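Local coordinates for protein 3-hydroxyacyl-CoA dehydrogenase type-2 (Mycobacterium avium, PDB 3PPI) that probably catalyses the NAD(H)-dependent oxidation of 3-hydroxyacyl-CoA thioesters to their 3-oxo forms, with the fold of a short-chain dehydrogenase/reductase, at residues V57-L62 with K68-E73; E79-N84 with L92-A97; V47-A52 with A255-L260; A153-A158 with A208-N213. All blocks are in the same frame, centred on the assembly; numbering follows the deposited sequence. Where two conformers were deposited one is given.

All four contacts belong to one Rossmann-type fold and are made without a hydrogen bond between their paired segments. Interactions 1 and 2 pack helices on opposite faces of neighbouring strands at one margin of the parallel sheet; backbone bonds of Ile59 with Glu79 and Val81 tie them together. Interaction 3 is helix against helix on the face that also carries interaction 1, with the salt bridge Glu73–Arg48 joining the two. Interaction 4 packs the end of a long helix on the other face, where Ile95 reaches Ser154. Interactions 1 and 3 are buried, whereas 2 and 4 are only partly so. Interaction 3 alone adds a guanidinium face to its aliphatic packing.

Interaction 1 (V57-L62 with K68-E73); sequences VVIADL and KALADE
Ile59 sends one methyl group, CD1, from the strand onto the helix 64-74, where it rests between Leu70 and Ala71. Its nearest partner is backbone: CD1 lies 3.6 Å from Ala71 N. The methyl of Ala71 closes on the same atom, CB to CD1 being 3.7 Å, and Leu70 comes from the other flank with CD2 3.9 Å from Ile59 CD1. The chains of Ile59 and Leu70 run aslant to one another, so the isoleucine tip meets the leucine branch rather than lying along it.

Ile59 CG1 stands anti to its own carbonyl carbon, and chi2 of 143°, away from a staggered value, sets where CD1 meets the helix. Leu70 CG is anti to the backbone N (chi1 180°), and CD2 is the branch that meets the strand. The helical turn is held by Asp72 N bonding to Lys68 O at 2.8 Å. Ala71 also belongs to a magnesium site with Gly75 and Ala78.

Two residues further on, Asp61 OD2 accepts a hydrogen bond from Ala39 N in the glycine-rich turn. An acidic residue at this strand end is consistent with the NAD preference of related dehydrogenases.

The contact is the first half of a beta-alpha-beta unit made of strand 56-61, helix 64-74 and strand 78-82. Val47 of helix 41-52 packs on Ile59, while Phe80 of strand 78-82 touches both Ile59 and Ala71, so the helix sits over two adjoining strands with helix 41-52 beside it.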
loop_
_atom_site.group_PDB
_atom_site.type_symbol
_atom_site.label_atom_id
_atom_site.label_comp_id
_atom_site.label_asym_id
_atom_site.label_seq_id
_atom_site.Cartn_x
_atom_site.Cartn_y
_atom_site.Cartn_z
ATOM N N VAL A 57 4.113 -9.855 33.521
ATOM C CA VAL A 57 4.722 -8.909 32.589
ATOM C C VAL A 57 6.105 -8.441 33.024
ATOM O O VAL A 57 6.327 -8.093 34.193
ATOM C CB VAL A 57 3.834 -7.677 32.387
ATOM C CG1 VAL A 57 4.434 -6.763 31.326
ATOM C CG2 VAL A 57 2.433 -8.091 31.963
ATOM N N VAL A 58 7.044 -8.447 32.079
ATOM C CA VAL A 58 8.354 -7.872 32.296
ATOM C C VAL A 58 8.387 -6.500 31.649
ATOM O O VAL A 58 8.087 -6.352 30.463
ATOM C CB VAL A 58 9.450 -8.753 31.728
ATOM C CG1 VAL A 58 10.796 -8.005 31.714
ATOM C CG2 VAL A 58 9.537 -10.032 32.538
ATOM N N ILE A 59 8.688 -5.494 32.465
ATOM C CA ILE A 59 8.874 -4.133 32.015
ATOM C C ILE A 59 10.340 -4.031 31.594
ATOM O O ILE A 59 11.220 -3.995 32.443
ATOM C CB ILE A 59 8.571 -3.122 33.151
ATOM C CG1 ILE A 59 7.097 -3.178 33.542
ATOM C CG2 ILE A 59 8.959 -1.708 32.742
ATOM C CD1 ILE A 59 6.849 -2.991 35.073
ATOM N N ALA A 60 10.585 -4.048 30.290
ATOM C CA ALA A 60 11.926 -4.019 29.719
ATOM C C ALA A 60 12.225 -2.608 29.260
ATOM O O ALA A 60 11.705 -2.154 28.235
ATOM C CB ALA A 60 12.036 -4.988 28.542
ATOM N N ASP A 61 13.062 -1.909 30.012
ATOM C CA ASP A 61 13.324 -0.505 29.746
ATOM C C ASP A 61 14.664 -0.100 30.376
ATOM O O ASP A 61 15.177 -0.806 31.239
ATOM C CB ASP A 61 12.184 0.333 30.333
ATOM C CG ASP A 61 11.964 1.616 29.590
ATOM O OD1 ASP A 61 12.964 2.346 29.398
ATOM O OD2 ASP A 61 10.798 1.897 29.190
ATOM N N LEU A 62 15.231 1.018 29.922
ATOM C CA LEU A 62 16.428 1.587 30.539
ATOM C C LEU A 62 16.076 2.614 31.624
ATOM O O LEU A 62 16.921 2.950 32.445
ATOM C CB LEU A 62 17.346 2.214 29.486
ATOM C CG LEU A 62 18.147 1.251 28.599
ATOM C CD1 LEU A 62 18.919 2.045 27.548
ATOM C CD2 LEU A 62 19.090 0.381 29.450
ATOM N N LYS A 68 10.946 0.582 37.845
ATOM C CA LYS A 68 10.867 -0.065 39.156
ATOM C C LYS A 68 9.603 0.370 39.875
ATOM O O LYS A 68 8.929 -0.445 40.502
ATOM C CB LYS A 68 12.093 0.258 40.030
ATOM N N ALA A 69 9.307 1.666 39.786
ATOM C CA ALA A 69 8.098 2.248 40.370
ATOM C C ALA A 69 6.844 1.577 39.808
ATOM O O ALA A 69 5.939 1.224 40.550
ATOM C CB ALA A 69 8.061 3.754 40.091
ATOM N N LEU A 70 6.800 1.393 38.491
ATOM C CA LEU A 70 5.654 0.745 37.866
ATOM C C LEU A 70 5.538 -0.719 38.300
ATOM O O LEU A 70 4.443 -1.197 38.593
ATOM C CB LEU A 70 5.749 0.839 36.336
ATOM C CG LEU A 70 4.614 0.193 35.553
ATOM C CD1 LEU A 70 3.305 0.896 35.870
ATOM C CD2 LEU A 70 4.919 0.233 34.043
ATOM N N ALA A 71 6.662 -1.429 38.328
ATOM C CA ALA A 71 6.668 -2.826 38.763
ATOM C C ALA A 71 6.208 -2.971 40.224
ATOM O O ALA A 71 5.453 -3.901 40.559
ATOM C CB ALA A 71 8.053 -3.431 38.577
ATOM N N ASP A 72 6.654 -2.050 41.080
ATOM C CA ASP A 72 6.254 -2.049 42.493
ATOM C C ASP A 72 4.765 -1.752 42.636
ATOM O O ASP A 72 4.064 -2.437 43.376
ATOM C CB ASP A 72 7.068 -1.030 43.310
ATOM C CG ASP A 72 8.554 -1.385 43.392
ATOM O OD1 ASP A 72 8.924 -2.537 43.083
ATOM O OD2 ASP A 72 9.362 -0.500 43.753
ATOM N N GLU A 73 4.281 -0.741 41.918
ATOM C CA GLU A 73 2.860 -0.384 41.943
ATOM C C GLU A 73 1.973 -1.562 41.555
ATOM O O GLU A 73 0.915 -1.746 42.138
ATOM C CB GLU A 73 2.581 0.787 40.984
ATOM C CG GLU A 73 1.088 1.157 40.845
ATOM C CD GLU A 73 0.816 2.190 39.760
ATOM O OE1 GLU A 73 1.767 2.821 39.261
ATOM O OE2 GLU A 73 -0.362 2.366 39.387
#

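Interaction 2 (E79-N84 with L92-A97); sequences EFVSTN and LAAIEA
Val81 and Thr83 meet the helix 88-98 through Ala94 and Ala97, at the margin of the Rossmann-type sheet where strand 78-82 is the outermost strand of this chain. Strand and helix run nearly antiparallel, at 164°, with their axes 8.5 Å apart.

At the start of the strand, Glu79 is bound through its backbone to Val57 and Ile59 of the inner neighbour. Phe80 turns to the other face of the sheet. Val81 then carries most of the packing, its two methyls dividing the helix between them: CG1, anti to the backbone N, comes 4.0 Å from Ala94 CA, and CG2 lies 3.6 Å from Ala97 CB. Small alanines on this side of the helix let it approach closely, the CA atoms of Val81 and Ala94 being 5.9 Å apart. Ser82 again points away from the helix.

Just past the strand, Thr83 brings its hydroxyl oxygen against a methyl group, with OG1 3.8 Å from Ala94 CB. The same OG1 donates to Val81 O at 2.9 Å, approaching from above the carbonyl plane, 64° out of it.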
loop_
_atom_site.group_PDB
_atom_site.type_symbol
_atom_site.label_atom_id
_atom_site.label_comp_id
_atom_site.label_asym_id
_atom_site.label_seq_id
_atom_site.Cartn_x
_atom_site.Cartn_y
_atom_site.Cartn_z
ATOM N N GLU A 79 7.524 -7.285 36.852
ATOM C CA GLU A 79 8.933 -7.101 37.202
ATOM C C GLU A 79 9.621 -6.144 36.248
ATOM O O GLU A 79 9.454 -6.258 35.027
ATOM C CB GLU A 79 9.685 -8.427 37.144
ATOM C CG GLU A 79 9.277 -9.429 38.210
ATOM C CD GLU A 79 9.769 -9.073 39.604
ATOM O OE1 GLU A 79 10.712 -8.251 39.745
ATOM O OE2 GLU A 79 9.202 -9.636 40.569
ATOM N N PHE A 80 10.427 -5.244 36.801
ATOM C CA PHE A 80 11.285 -4.392 35.999
ATOM C C PHE A 80 12.609 -5.075 35.696
ATOM O O PHE A 80 13.298 -5.515 36.601
ATOM C CB PHE A 80 11.579 -3.075 36.717
ATOM C CG PHE A 80 12.643 -2.278 36.052
ATOM C CD1 PHE A 80 12.428 -1.753 34.783
ATOM C CD2 PHE A 80 13.885 -2.095 36.656
ATOM C CE1 PHE A 80 13.399 -1.036 34.151
ATOM C CE2 PHE A 80 14.877 -1.376 36.016
ATOM C CZ PHE A 80 14.637 -0.851 34.760
ATOM N N VAL A 81 12.970 -5.171 34.426
ATOM C CA VAL A 81 14.323 -5.580 34.068
ATOM C C VAL A 81 14.954 -4.493 33.201
ATOM O O VAL A 81 14.395 -4.104 32.166
ATOM C CB VAL A 81 14.333 -6.932 33.336
ATOM C CG1 VAL A 81 15.760 -7.299 32.876
ATOM C CG2 VAL A 81 13.735 -8.022 34.230
ATOM N N SER A 82 16.109 -3.991 33.634
ATOM C CA SER A 82 16.843 -2.980 32.885
ATOM C C SER A 82 17.316 -3.613 31.589
ATOM O O SER A 82 18.114 -4.553 31.607
ATOM C CB SER A 82 18.034 -2.434 33.698
ATOM O OG SER A 82 18.756 -1.465 32.960
ATOM N N THR A 83 16.793 -3.118 30.468
ATOM C CA THR A 83 17.023 -3.753 29.163
ATOM C C THR A 83 17.397 -2.767 28.069
ATOM O O THR A 83 16.656 -1.843 27.774
ATOM C CB THR A 83 15.777 -4.526 28.678
ATOM O OG1 THR A 83 15.308 -5.383 29.719
ATOM C CG2 THR A 83 16.115 -5.365 27.440
ATOM N N ASN A 84 18.560 -2.998 27.475
ATOM C CA ASN A 84 18.996 -2.335 26.267
ATOM C C ASN A 84 18.635 -3.265 25.112
ATOM O O ASN A 84 19.218 -4.349 24.983
ATOM C CB ASN A 84 20.507 -2.102 26.317
ATOM C CG ASN A 84 21.033 -1.350 25.110
ATOM O OD1 ASN A 84 20.393 -1.282 24.065
ATOM N ND2 ASN A 84 22.217 -0.798 25.248
ATOM N N LEU A 92 18.241 -11.358 26.771
ATOM C CA LEU A 92 18.211 -12.723 27.304
ATOM C C LEU A 92 17.870 -12.739 28.802
ATOM O O LEU A 92 17.172 -13.641 29.258
ATOM C CB LEU A 92 19.528 -13.457 27.028
ATOM C CG LEU A 92 19.773 -13.961 25.601
ATOM C CD1 LEU A 92 21.122 -14.711 25.566
ATOM C CD2 LEU A 92 18.641 -14.856 25.127
ATOM N N ALA A 93 18.348 -11.733 29.546
ATOM C CA ALA A 93 17.994 -11.581 30.956
ATOM C C ALA A 93 16.513 -11.240 31.132
ATOM O O ALA A 93 15.874 -11.716 32.067
ATOM C CB ALA A 93 18.883 -10.520 31.644
ATOM N N ALA A 94 15.967 -10.409 30.251
ATOM C CA ALA A 94 14.542 -10.091 30.316
ATOM C C ALA A 94 13.696 -11.345 30.052
ATOM O O ALA A 94 12.666 -11.539 30.671
ATOM C CB ALA A 94 14.190 -8.962 29.339
ATOM N N ILE A 95 14.164 -12.199 29.146
ATOM C CA ILE A 95 13.499 -13.459 28.829
ATOM C C ILE A 95 13.504 -14.438 30.012
ATOM O O ILE A 95 12.478 -15.079 30.291
ATOM C CB ILE A 95 14.118 -14.107 27.575
ATOM C CG1 ILE A 95 13.762 -13.267 26.352
ATOM C CG2 ILE A 95 13.627 -15.527 27.380
ATOM C CD1 ILE A 95 14.474 -13.687 25.063
ATOM N N GLU A 96 14.635 -14.540 30.713
ATOM C CA GLU A 96 14.721 -15.415 31.882
ATOM C C GLU A 96 13.784 -14.923 32.988
ATOM O O GLU A 96 13.131 -15.722 33.645
ATOM C CB GLU A 96 16.164 -15.514 32.398
ATOM C CG GLU A 96 17.143 -16.201 31.431
ATOM C CD GLU A 96 16.865 -17.693 31.241
ATOM O OE1 GLU A 96 16.928 -18.444 32.236
ATOM O OE2 GLU A 96 16.605 -18.120 30.094
ATOM N N ALA A 97 13.711 -13.608 33.184
ATOM C CA ALA A 97 12.795 -13.029 34.170
ATOM C C ALA A 97 11.319 -13.326 33.823
ATOM O O ALA A 97 10.554 -13.774 34.674
ATOM C CB ALA A 97 13.025 -11.538 34.301
#

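Interaction 3 (V47-A52 with A255-L260); sequences VRRLHA and AAAFLL
The guanidinium group of Arg49 lays one face over the methyl of Ala257, whose CB stands 3.7 Å above the plane and is displaced toward the rim of the group. CZ and NH2 of Arg49 are the atoms nearest to that CB, each at 3.9 Å. Its nitrogens are engaged elsewhere: NH1 forms a salt bridge with Asp254, one turn before Ala257 on the facing helix, and NE another with Asp53. These two carboxylates would help fix the rotation of the group, so that its flat side is turned to the alanine.

In this Rossmann-type fold the contact joins helix 41-52, which follows the glycine-rich turn after the first strand, to helix 249-261, two helices lying on the same face of the sheet though some 200 residues apart in the chain. The bend of the arginine at chi2, 57°, carries the guanidinium to where Ala257 CB lies over its face.

Deeper toward the sheet the chemistry becomes purely aliphatic. Leu260 rests on Ala168 and Val170 of strand 167-172, and Leu50 meets it from the other helix. On the far side of helix 249-261, Phe258 stacks with Phe258 of a second subunit. The two leucines cross at about a right angle, and both branches of Leu50 touch a single methyl: Leu260 CD1 lies 3.7 Å from Leu50 CD2 and 4.0 Å from Leu50 CD1.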
loop_
_atom_site.group_PDB
_atom_site.type_symbol
_atom_site.label_atom_id
_atom_site.label_comp_id
_atom_site.label_asym_id
_atom_site.label_seq_id
_atom_site.Cartn_x
_atom_site.Cartn_y
_atom_site.Cartn_z
ATOM N N VAL A 47 1.756 -2.510 29.385
ATOM C CA VAL A 47 2.038 -3.269 30.601
ATOM C C VAL A 47 0.808 -3.329 31.523
ATOM O O VAL A 47 0.395 -4.417 31.953
ATOM C CB VAL A 47 3.244 -2.704 31.363
ATOM C CG1 VAL A 47 3.371 -3.370 32.748
ATOM C CG2 VAL A 47 4.533 -2.893 30.537
ATOM N N ARG A 48 0.231 -2.166 31.813
ATOM C CA ARG A 48 -0.925 -2.085 32.705
ATOM C C ARG A 48 -2.077 -2.955 32.179
ATOM O O ARG A 48 -2.711 -3.676 32.943
ATOM C CB ARG A 48 -1.383 -0.630 32.864
ATOM C CG ARG A 48 -0.420 0.229 33.674
ATOM C CD ARG A 48 -0.965 1.622 33.876
ATOM N NE ARG A 48 -0.030 2.493 34.599
ATOM C CZ ARG A 48 0.100 2.531 35.924
ATOM N NH1 ARG A 48 -0.626 1.733 36.702
ATOM N NH2 ARG A 48 0.975 3.363 36.475
ATOM N N ARG A 49 -2.337 -2.871 30.880
ATOM C CA ARG A 49 -3.411 -3.637 30.240
ATOM C C ARG A 49 -3.149 -5.137 30.296
ATOM O O ARG A 49 -4.022 -5.909 30.678
ATOM C CB ARG A 49 -3.564 -3.217 28.772
ATOM C CG ARG A 49 -4.568 -4.031 27.951
ATOM C CD ARG A 49 -5.975 -4.019 28.544
ATOM N NE ARG A 49 -6.882 -4.825 27.726
ATOM C CZ ARG A 49 -7.628 -4.380 26.718
ATOM N NH1 ARG A 49 -7.626 -3.108 26.351
ATOM N NH2 ARG A 49 -8.389 -5.236 26.057
ATOM N N LEU A 50 -1.959 -5.556 29.879
ATOM C CA LEU A 50 -1.662 -6.989 29.853
ATOM C C LEU A 50 -1.648 -7.578 31.273
ATOM O O LEU A 50 -2.123 -8.687 31.486
ATOM C CB LEU A 50 -0.352 -7.260 29.131
ATOM C CG LEU A 50 -0.290 -6.926 27.639
ATOM C CD1 LEU A 50 1.087 -7.382 27.069
ATOM C CD2 LEU A 50 -1.450 -7.550 26.869
ATOM N N HIS A 51 -1.138 -6.813 32.236
ATOM C CA HIS A 51 -1.139 -7.217 33.635
ATOM C C HIS A 51 -2.578 -7.374 34.168
ATOM O O HIS A 51 -2.906 -8.385 34.792
ATOM C CB HIS A 51 -0.344 -6.204 34.471
ATOM C CG HIS A 51 -0.364 -6.493 35.938
ATOM N ND1 HIS A 51 -1.297 -5.947 36.792
ATOM C CD2 HIS A 51 0.420 -7.291 36.698
ATOM C CE1 HIS A 51 -1.078 -6.385 38.018
ATOM N NE2 HIS A 51 -0.039 -7.199 37.989
ATOM N N ALA A 52 -3.435 -6.386 33.904
ATOM C CA ALA A 52 -4.849 -6.471 34.281
ATOM C C ALA A 52 -5.574 -7.647 33.607
ATOM O O ALA A 52 -6.496 -8.211 34.181
ATOM C CB ALA A 52 -5.566 -5.174 33.963
ATOM N N ALA A 255 -5.271 -1.932 21.182
ATOM C CA ALA A 255 -4.901 -2.512 19.901
ATOM C C ALA A 255 -3.889 -3.637 20.073
ATOM O O ALA A 255 -4.017 -4.698 19.456
ATOM C CB ALA A 255 -4.346 -1.428 18.971
ATOM N N ALA A 256 -2.890 -3.415 20.920
ATOM C CA ALA A 256 -1.880 -4.439 21.180
ATOM C C ALA A 256 -2.540 -5.686 21.721
ATOM O O ALA A 256 -2.269 -6.782 21.230
ATOM C CB ALA A 256 -0.790 -3.938 22.140
ATOM N N ALA A 257 -3.438 -5.521 22.690
ATOM C CA ALA A 257 -4.119 -6.668 23.297
ATOM C C ALA A 257 -4.927 -7.420 22.251
ATOM O O ALA A 257 -4.943 -8.643 22.237
ATOM C CB ALA A 257 -5.021 -6.231 24.463
ATOM N N PHE A 258 -5.611 -6.687 21.383
ATOM C CA PHE A 258 -6.372 -7.305 20.294
ATOM C C PHE A 258 -5.478 -8.158 19.384
ATOM O O PHE A 258 -5.849 -9.265 18.990
ATOM C CB PHE A 258 -7.077 -6.229 19.452
ATOM C CG PHE A 258 -7.667 -6.760 18.180
ATOM C CD1 PHE A 258 -8.823 -7.516 18.204
ATOM C CD2 PHE A 258 -7.056 -6.529 16.959
ATOM C CE1 PHE A 258 -9.371 -8.008 17.024
ATOM C CE2 PHE A 258 -7.590 -7.039 15.774
ATOM C CZ PHE A 258 -8.752 -7.788 15.817
ATOM N N LEU A 259 -4.315 -7.632 19.018
ATOM C CA LEU A 259 -3.397 -8.374 18.134
ATOM C C LEU A 259 -2.857 -9.641 18.793
ATOM O O LEU A 259 -2.544 -10.626 18.123
ATOM C CB LEU A 259 -2.244 -7.483 17.697
ATOM C CG LEU A 259 -2.655 -6.329 16.774
ATOM C CD1 LEU A 259 -1.489 -5.388 16.460
ATOM C CD2 LEU A 259 -3.275 -6.863 15.506
ATOM N N LEU A 260 -2.748 -9.602 20.107
ATOM C CA LEU A 260 -2.315 -10.751 20.877
ATOM C C LEU A 260 -3.397 -11.810 21.004
ATOM O O LEU A 260 -3.072 -12.993 21.094
ATOM C CB LEU A 260 -1.852 -10.319 22.268
ATOM C CG LEU A 260 -0.588 -9.449 22.335
ATOM C CD1 LEU A 260 -0.225 -9.190 23.776
ATOM C CD2 LEU A 260 0.592 -10.074 21.597
#

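Interaction 4 (A153-A158 with A208-N213); sequences ASIAAA and AGIRVN
Ile155 and Ile210 provide the closest apolar packing between the end of the helix 130-156 and the start of the strand 210-217. Ile155 touches with its short branch: CG2 lies 3.6 Å from Ile210 CD1 and 3.7 Å from Ile210 CG1. Ile210 answers with its long branch, extended at chi2 (170°), which carries CD1 as far as the helix backbone, 3.7 Å from Ala156 N. The two isoleucine chains meet at a slant. Beside this pair the methyl of Ala156 touches two residues, its CB being 4.1 Å from Ile210 CD1 and 4.2 Å from Ala208 CB.

Polar interactions reach the two segments through a third party. Arg166, just before strand 167-172, donates from NE to Ala158 O and from NH1 to Ala208 O, so one guanidinium group links the chain leaving the helix with the turn leading into the strand. In that turn Gly209 has a positive phi of 64°, after which Ile210 takes up the extended conformation. On the other face, Arg211 pairs with Glu165 and donates from NH1 to Leu259 O and Ile265 O.

Strand 210-217 lies between strands 167-172 and 269-272 in the parallel sheet. Leu169 of the former touches Ile155, and Leu205 of helix 185-205 packs on Ile210, so the contact joins the end of helix 130-156 to the start of strand 210-217, with helix 185-205 next to it. On its outer side, Val121 of a third subunit packs on Ala156.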
loop_
_atom_site.group_PDB
_atom_site.type_symbol
_atom_site.label_atom_id
_atom_site.label_comp_id
_atom_site.label_asym_id
_atom_site.label_seq_id
_atom_site.Cartn_x
_atom_site.Cartn_y
_atom_site.Cartn_z
ATOM N N ALA A 153 12.596 -17.188 19.614
ATOM C CA ALA A 153 13.283 -18.448 19.917
ATOM C C ALA A 153 12.807 -19.098 21.241
ATOM O O ALA A 153 12.669 -20.330 21.325
ATOM C CB ALA A 153 14.802 -18.243 19.919
ATOM N N SER A 154 12.564 -18.283 22.263
ATOM C CA SER A 154 12.024 -18.785 23.526
ATOM C C SER A 154 10.592 -19.314 23.370
ATOM O O SER A 154 10.270 -20.438 23.784
ATOM C CB SER A 154 12.058 -17.678 24.573
ATOM O OG SER A 154 11.549 -18.148 25.812
ATOM N N ILE A 155 9.740 -18.505 22.740
ATOM C CA ILE A 155 8.343 -18.863 22.521
ATOM C C ILE A 155 8.236 -20.121 21.651
ATOM O O ILE A 155 7.395 -20.979 21.896
ATOM C CB ILE A 155 7.550 -17.696 21.854
ATOM C CG1 ILE A 155 7.562 -16.449 22.744
ATOM C CG2 ILE A 155 6.101 -18.118 21.552
ATOM C CD1 ILE A 155 7.125 -15.163 22.029
ATOM N N ALA A 156 9.110 -20.239 20.657
ATOM C CA ALA A 156 9.114 -21.405 19.765
ATOM C C ALA A 156 9.371 -22.725 20.509
ATOM O O ALA A 156 8.941 -23.780 20.050
ATOM C CB ALA A 156 10.144 -21.220 18.651
ATOM N N ALA A 157 10.047 -22.658 21.655
ATOM C CA ALA A 157 10.289 -23.854 22.487
ATOM C C ALA A 157 9.116 -24.220 23.417
ATOM O O ALA A 157 9.130 -25.286 24.029
ATOM C CB ALA A 157 11.589 -23.692 23.303
ATOM N N ALA A 158 8.097 -23.363 23.503
ATOM C CA ALA A 158 6.930 -23.632 24.357
ATOM C C ALA A 158 5.987 -24.654 23.707
ATOM O O ALA A 158 6.066 -24.907 22.503
ATOM C CB ALA A 158 6.174 -22.354 24.631
ATOM N N ALA A 208 6.238 -22.300 13.567
ATOM C CA ALA A 208 6.283 -22.333 15.034
ATOM C C ALA A 208 4.918 -21.990 15.676
ATOM O O ALA A 208 4.743 -22.117 16.887
ATOM C CB ALA A 208 7.395 -21.375 15.544
ATOM N N GLY A 209 3.945 -21.563 14.870
ATOM C CA GLY A 209 2.677 -21.085 15.392
ATOM C C GLY A 209 2.806 -19.832 16.248
ATOM O O GLY A 209 2.169 -19.721 17.305
ATOM N N ILE A 210 3.620 -18.885 15.783
ATOM C CA ILE A 210 3.774 -17.607 16.455
ATOM C C ILE A 210 3.325 -16.519 15.475
ATOM O O ILE A 210 3.899 -16.373 14.390
ATOM C CB ILE A 210 5.232 -17.354 16.892
ATOM C CG1 ILE A 210 5.690 -18.427 17.882
ATOM C CG2 ILE A 210 5.372 -15.968 17.509
ATOM C CD1 ILE A 210 7.187 -18.365 18.161
ATOM N N ARG A 211 2.284 -15.776 15.849
ATOM C CA ARG A 211 1.786 -14.710 14.998
ATOM C C ARG A 211 2.636 -13.468 15.193
ATOM O O ARG A 211 3.143 -13.233 16.289
ATOM C CB ARG A 211 0.300 -14.439 15.290
ATOM C CG ARG A 211 -0.620 -15.593 14.733
ATOM C CD ARG A 211 -2.095 -15.342 14.963
ATOM N NE ARG A 211 -2.350 -15.163 16.374
ATOM C CZ ARG A 211 -2.503 -13.997 17.006
ATOM N NH1 ARG A 211 -2.501 -12.833 16.361
ATOM N NH2 ARG A 211 -2.681 -14.014 18.318
ATOM N N VAL A 212 2.795 -12.694 14.119
ATOM C CA VAL A 212 3.515 -11.430 14.173
ATOM C C VAL A 212 2.704 -10.338 13.478
ATOM O O VAL A 212 2.380 -10.463 12.306
ATOM C CB VAL A 212 4.895 -11.514 13.509
ATOM C CG1 VAL A 212 5.631 -10.172 13.666
ATOM C CG2 VAL A 212 5.716 -12.650 14.117
ATOM N N ASN A 213 2.385 -9.285 14.224
ATOM C CA ASN A 213 1.683 -8.122 13.705
ATOM C C ASN A 213 2.343 -6.860 14.259
ATOM O O ASN A 213 3.162 -6.923 15.180
ATOM C CB ASN A 213 0.211 -8.142 14.078
ATOM C CG ASN A 213 -0.527 -9.335 13.501
ATOM O OD1 ASN A 213 -0.804 -9.382 12.308
ATOM N ND2 ASN A 213 -0.834 -10.312 14.351
#